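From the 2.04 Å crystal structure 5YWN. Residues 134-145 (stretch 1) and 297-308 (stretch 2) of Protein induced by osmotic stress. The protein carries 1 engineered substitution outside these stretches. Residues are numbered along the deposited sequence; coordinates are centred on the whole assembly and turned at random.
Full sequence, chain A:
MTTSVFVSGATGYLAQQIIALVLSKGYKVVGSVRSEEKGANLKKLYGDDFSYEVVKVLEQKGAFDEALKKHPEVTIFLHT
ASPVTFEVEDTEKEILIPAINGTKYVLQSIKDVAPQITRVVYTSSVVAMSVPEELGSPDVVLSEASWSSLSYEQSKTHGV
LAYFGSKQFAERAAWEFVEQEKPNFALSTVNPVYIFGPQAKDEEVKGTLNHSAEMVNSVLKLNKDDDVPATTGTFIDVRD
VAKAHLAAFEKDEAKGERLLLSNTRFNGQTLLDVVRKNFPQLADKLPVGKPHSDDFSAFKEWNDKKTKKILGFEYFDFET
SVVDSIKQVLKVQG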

# COMPACT_ATOMS: atom_id res chain seq x y z
N GLU A 134 -7.27 -6.37 17.65
CA GLU A 134 -8.20 -7.03 16.78
C GLU A 134 -7.63 -7.79 15.64
O GLU A 134 -8.17 -8.79 15.28
N LEU A 135 -6.57 -7.29 15.05
CA LEU A 135 -6.03 -7.86 13.85
C LEU A 135 -5.55 -9.28 14.02
O LEU A 135 -5.53 -10.03 13.10
N GLY A 136 -5.11 -9.59 15.21
CA GLY A 136 -4.59 -10.89 15.54
C GLY A 136 -5.57 -11.79 16.22
O GLY A 136 -5.20 -12.79 16.70
N SER A 137 -6.82 -11.41 16.25
CA SER A 137 -7.78 -12.18 16.96
C SER A 137 -8.49 -13.20 16.09
O SER A 137 -9.05 -12.88 15.13
N PRO A 138 -8.47 -14.45 16.49
CA PRO A 138 -9.18 -15.51 15.77
C PRO A 138 -10.67 -15.31 15.79
O PRO A 138 -11.33 -15.88 15.02
N ASP A 139 -11.15 -14.54 16.72
CA ASP A 139 -12.55 -14.26 16.79
C ASP A 139 -13.06 -13.04 16.01
O ASP A 139 -14.20 -12.83 15.90
N VAL A 140 -12.17 -12.25 15.48
CA VAL A 140 -12.54 -11.08 14.71
C VAL A 140 -12.72 -11.39 13.23
O VAL A 140 -11.90 -11.96 12.62
N VAL A 141 -13.83 -10.97 12.70
CA VAL A 141 -14.07 -10.99 11.31
C VAL A 141 -14.17 -9.56 10.74
O VAL A 141 -15.11 -8.88 10.97
N LEU A 142 -13.16 -9.14 10.02
CA LEU A 142 -13.25 -7.92 9.27
C LEU A 142 -13.99 -8.05 7.95
O LEU A 142 -13.96 -9.08 7.32
N SER A 143 -14.60 -6.94 7.56
CA SER A 143 -15.27 -6.73 6.29
C SER A 143 -15.05 -5.34 5.73
O SER A 143 -14.47 -4.53 6.35
N GLU A 144 -15.57 -5.11 4.53
CA GLU A 144 -15.53 -3.83 3.91
C GLU A 144 -16.30 -2.76 4.72
O GLU A 144 -16.12 -1.64 4.50
N ALA A 145 -17.21 -3.18 5.57
CA ALA A 145 -17.93 -2.32 6.48
C ALA A 145 -17.21 -1.87 7.77
O ALA A 145 -17.69 -1.04 8.46
N SER A 297 -6.19 -22.71 11.81
CA SER A 297 -7.53 -23.22 11.64
C SER A 297 -8.58 -22.63 12.58
O SER A 297 -9.71 -22.68 12.29
N ALA A 298 -8.16 -22.11 13.70
CA ALA A 298 -9.05 -21.41 14.60
C ALA A 298 -9.53 -20.04 14.13
O ALA A 298 -10.48 -19.55 14.63
N PHE A 299 -8.83 -19.44 13.18
CA PHE A 299 -9.09 -18.07 12.82
C PHE A 299 -10.28 -17.96 11.89
O PHE A 299 -10.29 -18.50 10.84
N LYS A 300 -11.28 -17.22 12.29
CA LYS A 300 -12.41 -17.00 11.44
C LYS A 300 -11.97 -16.28 10.15
O LYS A 300 -11.21 -15.42 10.22
N GLU A 301 -12.45 -16.69 9.01
CA GLU A 301 -12.07 -16.02 7.80
C GLU A 301 -12.67 -14.64 7.73
O GLU A 301 -13.82 -14.47 7.97
N TRP A 302 -11.89 -13.67 7.37
CA TRP A 302 -12.41 -12.35 7.14
C TRP A 302 -13.38 -12.30 5.93
O TRP A 302 -13.31 -13.09 5.04
N ASN A 303 -14.34 -11.40 6.00
CA ASN A 303 -15.31 -11.23 4.96
C ASN A 303 -14.94 -10.24 3.85
O ASN A 303 -15.35 -9.10 3.85
N ASP A 304 -14.20 -10.74 2.90
CA ASP A 304 -13.80 -10.01 1.72
C ASP A 304 -14.54 -10.44 0.48
O ASP A 304 -14.09 -10.21 -0.57
N LYS A 305 -15.69 -11.04 0.65
CA LYS A 305 -16.44 -11.62 -0.45
C LYS A 305 -16.80 -10.62 -1.51
O LYS A 305 -16.61 -10.86 -2.65
N LYS A 306 -17.22 -9.45 -1.10
CA LYS A 306 -17.56 -8.40 -2.01
C LYS A 306 -16.34 -7.94 -2.84
O LYS A 306 -16.41 -7.81 -4.00
N THR A 307 -15.22 -7.75 -2.17
CA THR A 307 -14.02 -7.32 -2.81
C THR A 307 -13.59 -8.34 -3.86
O THR A 307 -13.34 -7.98 -4.95
N LYS A 308 -13.59 -9.60 -3.51
CA LYS A 308 -13.18 -10.66 -4.42
C LYS A 308 -14.06 -10.75 -5.66
O LYS A 308 -13.57 -10.89 -6.73

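Contact between residues 134-145 and 297-308, which buries 798 Å² counting both sides. The strongest polar site is the carboxylate of E144, whose CA-to-CB bond points toward the other stretch. With chi1 m and chi2 p, the chain bends so that OE2 meets the first turn of the helix beginning at K305: it accepts from T307 N (3.1 Å to E144 OE2) and from T307 OG1 (2.9 Å to E144 OE2), T307 being in rotamer m. E144 OE2 also lies 3.6 Å from K306 CB. Water 3 lies 2.9 Å from E144 OE1 and 2.8 Å from N303 OD1 and accepts from K306 N (2.8 Å). N303 (t) also uses OD1 within its own stretch, where it accepts from K305 NZ at 2.8 Å. Two backbone hydrogen bonds tie the stretches together: N303 N to L142 O, 2.7 Å, and the nearly straight K300 N to P138 O, 3.0 Å. Water 2 lies 3.0 Å from V140 O and 2.9 Å from K300 O, while water 1 accepts from W302 NE1 (3.2 Å) and lies 2.8 Å from S137 O.

Packing centres on two aromatic rings. W302 (chi1 m, chi2 -6°) has the largest covered area; L142 (m, t) lays CD1 over its six-membered ring, 3.8 Å from W302 CH2, and L135 (m, t) brings CD2 to 4.2 Å from W302 CH2. F299 (m, chi2 80°) receives P138 over one face, with P138 CB 3.8 Å from F299 CD2, while G136 O sits at the ring edge, 3.6 Å from F299 CE2. Farther out, V141 (t) sets CG2 3.6 Å from K300 CB and CG1 4.2 Å from N303 CB. K300 (m, t, t, t) has its CA-to-CB bond toward stretch 1, and its extended chain passes D139, with K300 CD 3.8 Å from D139 O.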

# COMPACT_ATOMS: atom_id res chain seq x y z
CB GLU A 134 -9.26 -6.10 16.27
CG GLU A 134 -10.19 -5.64 17.34
CD GLU A 134 -11.26 -4.66 16.85
OE1 GLU A 134 -11.44 -4.46 15.62
OE2 GLU A 134 -11.93 -4.11 17.76
CB LEU A 135 -4.90 -7.00 13.28
CG LEU A 135 -5.27 -5.68 12.65
CD1 LEU A 135 -4.08 -4.90 12.23
CD2 LEU A 135 -6.26 -5.76 11.54
CB SER A 137 -8.78 -11.28 17.68
OG SER A 137 -9.75 -12.03 18.28
CB PRO A 138 -8.80 -16.79 16.52
CG PRO A 138 -8.35 -16.34 17.82
CD PRO A 138 -7.76 -14.98 17.64
CB ASP A 139 -12.98 -14.19 18.23
CG ASP A 139 -12.77 -15.48 18.99
OD1 ASP A 139 -12.77 -16.55 18.44
OD2 ASP A 139 -12.59 -15.42 20.17
CB VAL A 140 -11.55 -9.94 14.94
CG1 VAL A 140 -11.66 -8.83 13.90
CG2 VAL A 140 -11.67 -9.41 16.35
CB VAL A 141 -15.36 -11.75 10.99
CG1 VAL A 141 -15.76 -11.61 9.54
CG2 VAL A 141 -15.29 -13.19 11.44
CB LEU A 142 -11.90 -7.31 9.01
CG LEU A 142 -10.99 -7.02 10.16
CD1 LEU A 142 -9.73 -6.30 9.75
CD2 LEU A 142 -11.68 -6.36 11.30
CB SER A 143 -16.75 -7.01 6.39
OG SER A 143 -17.44 -5.91 6.85
CB GLU A 144 -16.02 -3.88 2.49
CG GLU A 144 -15.22 -4.76 1.54
CD GLU A 144 -15.65 -6.22 1.56
OE1 GLU A 144 -16.49 -6.54 2.36
OE2 GLU A 144 -15.13 -7.02 0.80
CB ALA A 145 -19.24 -2.96 6.85
CB SER A 297 -7.57 -24.74 11.58
OG SER A 297 -7.18 -25.31 12.74
CB ALA A 298 -8.48 -21.34 16.00
CB PHE A 299 -7.87 -17.40 12.18
CG PHE A 299 -6.76 -17.10 13.12
CD1 PHE A 299 -5.87 -18.09 13.50
CD2 PHE A 299 -6.57 -15.86 13.60
CE1 PHE A 299 -4.85 -17.82 14.36
CE2 PHE A 299 -5.54 -15.58 14.44
CZ PHE A 299 -4.68 -16.56 14.84
CB LYS A 300 -13.47 -16.23 12.16
CG LYS A 300 -14.16 -16.97 13.25
CD LYS A 300 -15.04 -16.06 14.06
CE LYS A 300 -15.73 -16.84 15.15
NZ LYS A 300 -16.70 -15.98 15.82
CB GLU A 301 -12.48 -16.79 6.55
CG GLU A 301 -12.03 -18.22 6.46
CD GLU A 301 -10.53 -18.39 6.22
OE1 GLU A 301 -9.89 -17.50 5.68
OE2 GLU A 301 -10.01 -19.42 6.56
CB TRP A 302 -11.29 -11.36 7.01
CG TRP A 302 -10.49 -11.10 8.20
CD1 TRP A 302 -10.70 -11.55 9.45
CD2 TRP A 302 -9.33 -10.30 8.26
NE1 TRP A 302 -9.75 -11.08 10.28
CE2 TRP A 302 -8.88 -10.31 9.56
CE3 TRP A 302 -8.62 -9.57 7.33
CZ2 TRP A 302 -7.79 -9.60 9.95
CZ3 TRP A 302 -7.52 -8.91 7.73
CH2 TRP A 302 -7.11 -8.93 8.99
CB ASN A 303 -16.64 -10.86 5.52
CG ASN A 303 -17.70 -10.72 4.47
OD1 ASN A 303 -17.54 -11.09 3.35
ND2 ASN A 303 -18.77 -10.18 4.86
CB ASP A 304 -12.29 -10.10 1.49
CG ASP A 304 -11.82 -11.51 1.19
OD1 ASP A 304 -12.57 -12.46 1.35
OD2 ASP A 304 -10.68 -11.64 0.80
CB LYS A 305 -17.68 -12.35 0.04
CG LYS A 305 -17.36 -13.61 0.82
CD LYS A 305 -18.55 -14.48 1.15
CE LYS A 305 -19.74 -13.73 1.72
NZ LYS A 305 -19.55 -13.07 3.01
CB LYS A 306 -18.12 -7.22 -1.22
CG LYS A 306 -18.59 -6.07 -2.07
CD LYS A 306 -19.03 -4.87 -1.29
CE LYS A 306 -20.44 -5.01 -0.75
NZ LYS A 306 -21.09 -3.70 -0.52
CB THR A 307 -12.91 -7.03 -1.78
OG1 THR A 307 -13.24 -5.89 -1.02
CG2 THR A 307 -11.59 -6.83 -2.41
CB LYS A 308 -13.14 -12.02 -3.73
CG LYS A 308 -12.04 -12.22 -2.74
CD LYS A 308 -10.71 -11.87 -3.30
CE LYS A 308 -10.12 -13.02 -4.10
NZ LYS A 308 -9.98 -14.18 -3.20
O HOH W 1 -8.33 -11.02 13.16
O HOH W 2 -9.77 -14.11 12.34
O HOH W 3 -17.89 -8.96 1.55